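Local coordinates for mandelate racemase/muconate lactonizing protein (Geobacillus sp. Y412MC10, PDB 3P3B) that probably catalyses a magnesium-dependent reaction that begins by abstracting a proton alpha to a carboxylate, as other enolase-superfamily enzymes do, at residues 146-151 with 188-193. Residues are numbered along the deposited sequence; the frame is centred on the assembly and turned at random.
Sequences RAAVAL and IAIVRG
Val149 lays its two methyl branches over the backbone of residues 189-193, one on Ala189 and the other on Gly193. The contact joins two neighbouring outer helices of the TIM barrel, 145-161 and 180-198, separated in sequence by strand 167-170 and the short helix 173-176. The two segments run in roughly the same direction, with 39° between their axes. The axes come within 8.9 Å of each other. The nearest CA atoms across the two segments are those of Val149 and Ile190, 5.1 Å apart. This short spacing fits the small residues at the interface: Ala148 on one helix, Ala189 and Gly193 on the other. Val149 has CG1 anti to its own N (chi1 170°), and this divides the branches between two turns of the facing helix. CG2 meets Ala189, 3.8 Å from its CB and also near its O. CG1 reaches one turn further along, 3.9 Å from Gly193 CA. Gly193 has no side chain there, and the valine methyl rests directly on its main chain. Ile190 packs in the reverse direction. Its CG1 lies beside the backbone N, and chi2 of -46° bends the chain so that CD1 reaches helix 145-161. The side chain of Ile190 also touches Ile169 of strand 167-170, which places it between the helices and the barrel wall. Gln153 adds a polar link by hydrogen bonding through NE2 to Gly193 O. Ile190 CD1 lies against main chain as well as methyls: it is 3.6 Å from Val149 N and 4.0 Å from Ala148 CB.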
loop_
_atom_site.group_PDB
_atom_site.type_symbol
_atom_site.label_atom_id
_atom_site.label_comp_id
_atom_site.label_asym_id
_atom_site.label_seq_id
_atom_site.Cartn_x
_atom_site.Cartn_y
_atom_site.Cartn_z
ATOM N N ARG A 146 -17.436 30.058 8.101
ATOM C CA ARG A 146 -18.826 30.217 7.676
ATOM C C ARG A 146 -18.927 30.416 6.160
ATOM O O ARG A 146 -19.891 29.966 5.537
ATOM C CB ARG A 146 -19.490 31.401 8.361
ATOM C CG ARG A 146 -19.467 31.366 9.859
ATOM C CD ARG A 146 -19.975 32.697 10.388
ATOM N NE ARG A 146 -20.158 32.647 11.832
ATOM C CZ ARG A 146 -19.372 33.265 12.709
ATOM N NH1 ARG A 146 -18.345 34.000 12.291
ATOM N NH2 ARG A 146 -19.622 33.144 14.008
ATOM N N ALA A 147 -17.953 31.120 5.589
ATOM C CA ALA A 147 -17.929 31.344 4.149
ATOM C C ALA A 147 -17.647 30.025 3.419
ATOM O O ALA A 147 -18.252 29.756 2.388
ATOM C CB ALA A 147 -16.901 32.407 3.780
ATOM N N ALA A 148 -16.734 29.227 3.978
ATOM C CA ALA A 148 -16.408 27.885 3.479
ATOM C C ALA A 148 -17.617 26.953 3.541
ATOM O O ALA A 148 -17.942 26.275 2.563
ATOM C CB ALA A 148 -15.244 27.295 4.264
ATOM N N VAL A 149 -18.283 26.901 4.688
ATOM C CA VAL A 149 -19.490 26.087 4.781
ATOM C C VAL A 149 -20.547 26.508 3.742
ATOM O O VAL A 149 -21.223 25.665 3.136
ATOM C CB VAL A 149 -20.096 26.122 6.195
ATOM C CG1 VAL A 149 -21.474 25.488 6.203
ATOM C CG2 VAL A 149 -19.168 25.433 7.186
ATOM N N ALA A 150 -20.693 27.813 3.536
ATOM C CA ALA A 150 -21.703 28.303 2.607
ATOM C C ALA A 150 -21.382 27.873 1.175
ATOM O O ALA A 150 -22.260 27.455 0.436
ATOM C CB ALA A 150 -21.817 29.830 2.699
ATOM N N LEU A 151 -20.116 27.994 0.795
ATOM C CA LEU A 151 -19.680 27.607 -0.537
ATOM C C LEU A 151 -19.916 26.108 -0.794
ATOM O O LEU A 151 -20.443 25.709 -1.836
ATOM C CB LEU A 151 -18.200 27.937 -0.707
ATOM C CG LEU A 151 -17.595 27.359 -1.985
ATOM C CD1 LEU A 151 -18.424 27.831 -3.173
ATOM C CD2 LEU A 151 -16.133 27.753 -2.137
ATOM N N ILE A 188 -15.064 19.183 9.735
ATOM C CA ILE A 188 -16.260 18.860 10.478
ATOM C C ILE A 188 -17.420 19.812 10.168
ATOM O O ILE A 188 -18.549 19.369 9.971
ATOM C CB ILE A 188 -15.973 18.842 12.009
ATOM C CG1 ILE A 188 -15.067 17.655 12.366
ATOM C CG2 ILE A 188 -17.289 18.808 12.786
ATOM C CD1 ILE A 188 -14.280 17.828 13.688
ATOM N N ALA A 189 -17.137 21.112 10.177
ATOM C CA ALA A 189 -18.125 22.129 9.836
ATOM C C ALA A 189 -18.675 21.928 8.420
ATOM O O ALA A 189 -19.891 22.046 8.192
ATOM C CB ALA A 189 -17.522 23.521 9.973
ATOM N N ILE A 190 -17.786 21.607 7.481
ATOM C CA ILE A 190 -18.218 21.362 6.100
ATOM C C ILE A 190 -19.182 20.177 6.044
ATOM O O ILE A 190 -20.246 20.257 5.430
ATOM C CB ILE A 190 -17.033 21.102 5.127
ATOM C CG1 ILE A 190 -16.080 22.304 5.055
ATOM C CG2 ILE A 190 -17.559 20.738 3.720
ATOM C CD1 ILE A 190 -16.762 23.635 4.898
ATOM N N VAL A 191 -18.811 19.071 6.687
ATOM C CA VAL A 191 -19.659 17.888 6.670
ATOM C C VAL A 191 -21.022 18.156 7.306
ATOM O O VAL A 191 -22.057 17.794 6.745
ATOM C CB VAL A 191 -18.969 16.665 7.327
ATOM C CG1 VAL A 191 -19.899 15.484 7.312
ATOM C CG2 VAL A 191 -17.677 16.317 6.579
ATOM N N ARG A 192 -21.044 18.790 8.476
ATOM C CA ARG A 192 -22.338 19.145 9.055
ATOM C C ARG A 192 -23.165 20.028 8.119
ATOM O O ARG A 192 -24.365 19.801 7.929
ATOM C CB ARG A 192 -22.179 19.816 10.421
ATOM C CG ARG A 192 -22.015 18.823 11.544
ATOM C CD ARG A 192 -22.697 19.305 12.833
ATOM N NE ARG A 192 -22.051 18.717 13.996
ATOM C CZ ARG A 192 -20.928 19.192 14.522
ATOM N NH1 ARG A 192 -20.350 20.265 13.980
ATOM N NH2 ARG A 192 -20.383 18.608 15.584
ATOM N N GLY A 193 -22.509 21.022 7.530
ATOM C CA GLY A 193 -23.167 21.958 6.634
ATOM C C GLY A 193 -23.831 21.275 5.451
ATOM O O GLY A 193 -24.974 21.578 5.102
#